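Local coordinates for beta-alanyl-CoA:ammonia lyase 2 (Clostridium propionicum, PDB 4MTU), which probably acts as a carbon-nitrogen lyase that releases ammonia from beta-alanyl-CoA, and carries a bound zinc ion in a hot dog fold, at residues 7-12 with 68-73; 79-84 with 121-126. All blocks are in the same frame, centred on the assembly; numbering follows the deposited sequence. Where two conformers were deposited one is given.

In the fold
Both contacts belong to the antiparallel sheet of the hot dog fold. Interaction 1 joins strand 4-11, outermost within the chain and met by the second subunit, to strand 68-78. It is mostly buried, its centre about 7 Å from that of the chain. Interaction 2 pairs strands 82-95 and 106-123 at the open end of their hairpin, away from the connecting residues 96-105. Its centre is about 18 Å from that of the chain, and no other chain of the assembly touches it. Strands 68-78 and 82-95 are neighbours, but the contacts, centres about 24 Å apart, do not meet. A histidine-glutamate network, methionines and aromatics mark the first; turn amides, sulfate and a lysine near zinc mark the second.

Interaction 1: 7-12 with 68-73; sequences VHHLMM and FMEYHG
His9 ND1 gives its hydrogen to Glu70 OE1 at 2.7 Å. The bond, 161° at the hydrogen, lies in the imidazole plane and uses the anti lone pair of OE1. The ring and carboxylate planes are 69° apart. Glu70 OE2 accepts from His72 NE2 at 2.9 Å, so each carboxylate oxygen takes one histidine N-H in this conformer of His9. His9 NE2 is hydrogen-bonded to Glu39 of the second subunit. Val7 CG2 lies over the His72 ring, 4.1 Å from its centroid.

These residues sit on one face of the antiparallel sheet of the hot dog fold. Two hydrogen-bonded pairs, His8 with Tyr71 and Leu10 with Met69, tie the strands. The straightest of their bonds runs from Met69 N to Leu10 O, 2.9 Å.

On the His9 face, Met11 CG sits over the Phe68 ring, 3.6 Å from the centroid. Met11 SD is oblique to that ring, 3.4 Å from Phe68 CZ, a Met-aromatic contact. The other face meets helix 27-45, where His8 hydrogen-bonds Glu39 and Gln32 of its own chain. Leu10 CD1 reaches the ring edge at Tyr71 CE2, 3.9 Å away. Met12 CE meets Tyr71 OH tip to tip at 3.3 Å.

Interaction 2: 79-84 with 121-126; sequences GNQSYT and SLFIAK. With SO4 (sulfate ion), chain C.
Tyr83 and Leu122 form a hydrogen-bonded antiparallel pair at the open end of the hairpin of strands 82-95 and 106-123, in the hot dog sheet. Each backbone N donates to the other's O. Past the strands, Ile124 N donates to Gln81 O at 2.9 Å.

Side-chain bonds follow. Gln81 OE1 accepts from Lys126 N at 2.9 Å, on a lone pair in the amide plane. Lys126 NZ donates a hydrogen bond to Asn80 O at 2.9 Å and has a second partner, Gln129. Tyr83 OH hydrogen-bonds Asp45, which binds zinc with His142, so this tyrosine is second-shell. Gly79 O hydrogen-bonds His142 ND1.

Van der Waals contacts come next. Gln81 packs side by side with Phe123, Gln81 CB 3.6 Å from Phe123 CE1. Tyr83 CG is anti to its carbonyl carbon (chi1 -53°), and the ring edge meets Leu122 O. The ring crosses Ile124 obliquely, Tyr83 CE1 3.9 Å from Ile124 CG1.

A sulfate, probably from the crystallisation liquor, sits against the 79-82 turn. Gln81 N holds its O1 at 2.9 Å, and Asn80 ND2 its O2 at 3.1 Å. Asn80 N makes a weak bond to O4, and Ser82 N donates a hydrogen bond to the same sulfate oxygen at 3.3 Å.

Interaction 1: 7-12 with 68-73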
loop_
_atom_site.group_PDB
_atom_site.type_symbol
_atom_site.label_atom_id
_atom_site.label_comp_id
_atom_site.label_asym_id
_atom_site.label_seq_id
_atom_site.Cartn_x
_atom_site.Cartn_y
_atom_site.Cartn_z
ATOM N N VAL A 7 22.595 -3.519 8.374
ATOM C CA VAL A 7 21.778 -2.516 9.069
ATOM C C VAL A 7 20.815 -1.879 8.080
ATOM O O VAL A 7 21.232 -1.235 7.133
ATOM C CB VAL A 7 22.653 -1.452 9.703
ATOM C CG1 VAL A 7 21.845 -0.320 10.339
ATOM C CG2 VAL A 7 23.606 -2.047 10.737
ATOM N N HIS A 8 19.526 -2.138 8.242
ATOM C CA HIS A 8 18.502 -1.388 7.550
ATOM C C HIS A 8 18.107 -0.193 8.432
ATOM O O HIS A 8 18.196 -0.269 9.657
ATOM C CB HIS A 8 17.305 -2.276 7.208
ATOM C CG HIS A 8 17.560 -3.266 6.135
ATOM N ND1 HIS A 8 16.540 -3.912 5.466
ATOM C CD2 HIS A 8 18.757 -3.721 5.657
ATOM C CE1 HIS A 8 17.111 -4.700 4.583
ATOM N NE2 HIS A 8 18.453 -4.644 4.664
ATOM N N HIS A 9 17.646 0.863 7.794
ATOM C CA HIS A 9 17.319 2.090 8.491
ATOM C C HIS A 9 16.294 2.797 7.658
ATOM O O HIS A 9 16.515 3.039 6.469
ATOM C CB HIS A 9 18.626 2.874 8.716
ATOM C CG HIS A 9 18.501 4.221 9.389
ATOM N ND1 HIS A 9 19.274 4.588 10.450
ATOM C CD2 HIS A 9 17.733 5.282 9.158
ATOM C CE1 HIS A 9 18.943 5.876 10.813
ATOM N NE2 HIS A 9 17.990 6.312 9.999
ATOM N N LEU A 10 15.206 3.259 8.319
ATOM C CA LEU A 10 14.134 3.927 7.599
ATOM C C LEU A 10 13.212 4.615 8.639
ATOM O O LEU A 10 13.459 4.536 9.822
ATOM C CB LEU A 10 13.454 2.964 6.618
ATOM C CG LEU A 10 13.053 1.619 7.231
ATOM C CD1 LEU A 10 11.927 1.709 8.224
ATOM C CD2 LEU A 10 12.556 0.708 6.067
ATOM N N MET A 11 12.175 5.253 8.121
ATOM C CA MET A 11 11.179 5.956 8.942
ATOM C C MET A 11 9.870 5.201 8.936
ATOM O O MET A 11 9.455 4.681 7.891
ATOM C CB MET A 11 10.951 7.375 8.366
ATOM C CG MET A 11 10.174 8.278 9.292
ATOM S SD MET A 11 9.781 9.878 8.510
ATOM C CE MET A 11 8.300 9.447 7.645
ATOM N N MET A 12 9.176 5.187 10.084
ATOM C CA MET A 12 7.777 4.828 10.136
ATOM C C MET A 12 6.918 6.005 9.688
ATOM O O MET A 12 6.938 7.050 10.355
ATOM C CB MET A 12 7.378 4.436 11.563
ATOM C CG MET A 12 8.128 3.232 12.151
ATOM S SD MET A 12 7.805 1.664 11.349
ATOM C CE MET A 12 9.132 1.547 10.125
ATOM N N PHE A 68 11.985 6.802 13.755
ATOM C CA PHE A 68 13.072 6.349 12.864
ATOM C C PHE A 68 13.659 5.110 13.487
ATOM O O PHE A 68 13.971 5.098 14.681
ATOM C CB PHE A 68 14.086 7.440 12.639
ATOM C CG PHE A 68 13.592 8.566 11.757
ATOM C CD1 PHE A 68 12.800 9.598 12.272
ATOM C CD2 PHE A 68 13.879 8.580 10.395
ATOM C CE1 PHE A 68 12.361 10.619 11.446
ATOM C CE2 PHE A 68 13.445 9.596 9.588
ATOM C CZ PHE A 68 12.699 10.642 10.108
ATOM N N MET A 69 13.803 4.065 12.655
ATOM C CA MET A 69 14.096 2.728 13.122
ATOM C C MET A 69 15.278 2.133 12.366
ATOM O O MET A 69 15.400 2.293 11.157
ATOM C CB MET A 69 12.884 1.822 12.884
ATOM C CG MET A 69 11.645 2.161 13.712
ATOM S SD MET A 69 11.815 1.921 15.482
ATOM C CE MET A 69 11.902 0.122 15.496
ATOM N N GLU A 70 16.088 1.398 13.100
ATOM C CA GLU A 70 17.157 0.593 12.546
ATOM C C GLU A 70 16.902 -0.884 12.849
ATOM O O GLU A 70 16.359 -1.264 13.910
ATOM C CB GLU A 70 18.493 0.928 13.090
ATOM C CG GLU A 70 18.966 2.202 12.694
ATOM C CD GLU A 70 20.479 2.405 12.748
ATOM O OE1 GLU A 70 20.951 3.324 12.108
ATOM O OE2 GLU A 70 21.198 1.656 13.477
ATOM N N TYR A 71 17.282 -1.738 11.916
ATOM C CA TYR A 71 17.049 -3.161 11.991
ATOM C C TYR A 71 18.398 -3.815 11.663
ATOM O O TYR A 71 18.878 -3.661 10.561
ATOM C CB TYR A 71 15.966 -3.622 11.039
ATOM C CG TYR A 71 14.691 -2.833 11.202
ATOM C CD1 TYR A 71 13.658 -3.317 11.992
ATOM C CD2 TYR A 71 14.500 -1.626 10.580
ATOM C CE1 TYR A 71 12.476 -2.598 12.142
ATOM C CE2 TYR A 71 13.320 -0.903 10.727
ATOM C CZ TYR A 71 12.308 -1.383 11.504
ATOM O OH TYR A 71 11.167 -0.638 11.609
ATOM N N HIS A 72 18.962 -4.483 12.652
ATOM C CA HIS A 72 20.280 -5.102 12.515
ATOM C C HIS A 72 20.120 -6.618 12.391
ATOM O O HIS A 72 19.260 -7.235 13.039
ATOM C CB HIS A 72 21.125 -4.822 13.772
ATOM C CG HIS A 72 21.369 -3.359 14.011
ATOM N ND1 HIS A 72 22.325 -2.982 14.908
ATOM C CD2 HIS A 72 20.780 -2.270 13.537
ATOM C CE1 HIS A 72 22.321 -1.632 14.914
ATOM N NE2 HIS A 72 21.374 -1.183 14.098
ATOM N N GLY A 73 20.959 -7.251 11.552
ATOM C CA GLY A 73 21.002 -8.673 11.506
ATOM C C GLY A 73 22.387 -9.162 11.153
ATOM O O GLY A 73 23.161 -8.480 10.469
#

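Interaction 2: 79-84 with 121-126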
loop_
_atom_site.group_PDB
_atom_site.type_symbol
_atom_site.label_atom_id
_atom_site.label_comp_id
_atom_site.label_asym_id
_atom_site.label_seq_id
_atom_site.Cartn_x
_atom_site.Cartn_y
_atom_site.Cartn_z
ATOM N N GLY A 79 25.234 -23.346 8.378
ATOM C CA GLY A 79 25.013 -24.743 8.375
ATOM C C GLY A 79 25.283 -25.270 6.989
ATOM O O GLY A 79 25.935 -24.687 6.169
ATOM N N ASN A 80 24.787 -26.475 6.717
ATOM C CA ASN A 80 24.900 -27.076 5.407
ATOM C C ASN A 80 23.952 -26.392 4.413
ATOM O O ASN A 80 24.415 -25.927 3.401
ATOM C CB ASN A 80 24.639 -28.589 5.401
ATOM C CG ASN A 80 25.563 -29.317 6.324
ATOM O OD1 ASN A 80 26.775 -29.333 6.022
ATOM N ND2 ASN A 80 25.075 -29.911 7.406
ATOM N N GLN A 81 22.683 -26.299 4.776
ATOM C CA GLN A 81 21.672 -25.584 3.978
ATOM C C GLN A 81 20.923 -24.520 4.774
ATOM O O GLN A 81 20.200 -23.732 4.173
ATOM C CB GLN A 81 20.655 -26.528 3.358
ATOM C CG GLN A 81 21.252 -27.552 2.427
ATOM C CD GLN A 81 20.246 -28.514 1.841
ATOM O OE1 GLN A 81 19.994 -28.454 0.637
ATOM N NE2 GLN A 81 19.747 -29.318 2.735
ATOM N N SER A 82 21.090 -24.486 6.090
ATOM C CA SER A 82 20.393 -23.561 6.935
ATOM C C SER A 82 21.407 -22.622 7.570
ATOM O O SER A 82 22.578 -22.967 7.764
ATOM C CB SER A 82 19.568 -24.330 7.961
ATOM O OG SER A 82 20.388 -24.549 9.087
ATOM N N TYR A 83 20.987 -21.405 7.835
ATOM C CA TYR A 83 21.806 -20.335 8.330
ATOM C C TYR A 83 21.086 -19.697 9.534
ATOM O O TYR A 83 19.931 -19.275 9.392
ATOM C CB TYR A 83 22.035 -19.279 7.242
ATOM C CG TYR A 83 22.566 -19.797 5.948
ATOM C CD1 TYR A 83 21.775 -20.464 5.043
ATOM C CD2 TYR A 83 23.902 -19.591 5.593
ATOM C CE1 TYR A 83 22.234 -20.953 3.845
ATOM C CE2 TYR A 83 24.369 -20.104 4.368
ATOM C CZ TYR A 83 23.555 -20.758 3.505
ATOM O OH TYR A 83 24.000 -21.246 2.296
ATOM N N THR A 84 21.747 -19.696 10.671
ATOM C CA THR A 84 21.128 -19.137 11.887
ATOM C C THR A 84 21.589 -17.715 12.011
ATOM O O THR A 84 22.779 -17.452 12.034
ATOM C CB THR A 84 21.566 -19.950 13.123
ATOM O OG1 THR A 84 21.228 -21.323 12.883
ATOM C CG2 THR A 84 20.877 -19.386 14.371
ATOM N N SER A 121 16.104 -18.463 11.172
ATOM C CA SER A 121 16.857 -19.321 10.276
ATOM C C SER A 121 16.347 -19.243 8.862
ATOM O O SER A 121 15.131 -19.144 8.634
ATOM C CB SER A 121 16.594 -20.716 10.827
ATOM O OG SER A 121 17.430 -20.901 11.955
ATOM N N LEU A 122 17.280 -19.227 7.947
ATOM C CA LEU A 122 17.046 -19.122 6.535
ATOM C C LEU A 122 17.682 -20.361 5.836
ATOM O O LEU A 122 18.542 -21.014 6.393
ATOM C CB LEU A 122 17.528 -17.844 5.877
ATOM C CG LEU A 122 16.898 -16.565 6.484
ATOM C CD1 LEU A 122 17.726 -16.049 7.608
ATOM C CD2 LEU A 122 16.684 -15.495 5.426
ATOM N N PHE A 123 17.175 -20.647 4.639
ATOM C CA PHE A 123 17.552 -21.871 3.913
ATOM C C PHE A 123 17.895 -21.539 2.472
ATOM O O PHE A 123 17.213 -20.791 1.801
ATOM C CB PHE A 123 16.327 -22.810 3.909
ATOM C CG PHE A 123 16.461 -24.061 3.106
ATOM C CD1 PHE A 123 17.012 -25.195 3.675
ATOM C CD2 PHE A 123 16.014 -24.116 1.802
ATOM C CE1 PHE A 123 17.116 -26.342 2.918
ATOM C CE2 PHE A 123 16.122 -25.256 1.074
ATOM C CZ PHE A 123 16.669 -26.341 1.650
ATOM N N ILE A 124 19.022 -22.135 2.035
ATOM C CA ILE A 124 19.346 -22.131 0.603
ATOM C C ILE A 124 19.640 -23.593 0.237
ATOM O O ILE A 124 20.567 -24.177 0.789
ATOM C CB ILE A 124 20.503 -21.240 0.205
ATOM C CG1 ILE A 124 20.338 -19.815 0.682
ATOM C CG2 ILE A 124 20.733 -21.328 -1.319
ATOM C CD1 ILE A 124 21.594 -18.970 0.570
ATOM N N ALA A 125 18.887 -24.172 -0.693
ATOM C CA ALA A 125 19.139 -25.568 -1.115
ATOM C C ALA A 125 20.577 -25.653 -1.653
ATOM O O ALA A 125 21.084 -24.723 -2.276
ATOM C CB ALA A 125 18.167 -25.989 -2.186
ATOM N N LYS A 126 21.201 -26.759 -1.402
ATOM C CA LYS A 126 22.600 -26.941 -1.765
ATOM C C LYS A 126 22.867 -26.598 -3.212
ATOM O O LYS A 126 23.886 -25.910 -3.502
ATOM C CB LYS A 126 23.034 -28.364 -1.363
ATOM C CG LYS A 126 24.468 -28.360 -0.891
ATOM C CD LYS A 126 24.730 -27.628 0.472
ATOM C CE LYS A 126 26.229 -27.300 0.494
ATOM N NZ LYS A 126 26.715 -26.654 1.753
HETATM S S SO4 C . 21.687 -27.884 8.234
HETATM O O1 SO4 C . 21.316 -27.909 6.796
HETATM O O2 SO4 C . 22.345 -29.106 8.580
HETATM O O3 SO4 C . 20.422 -27.723 9.032
HETATM O O4 SO4 C . 22.417 -26.553 8.294
#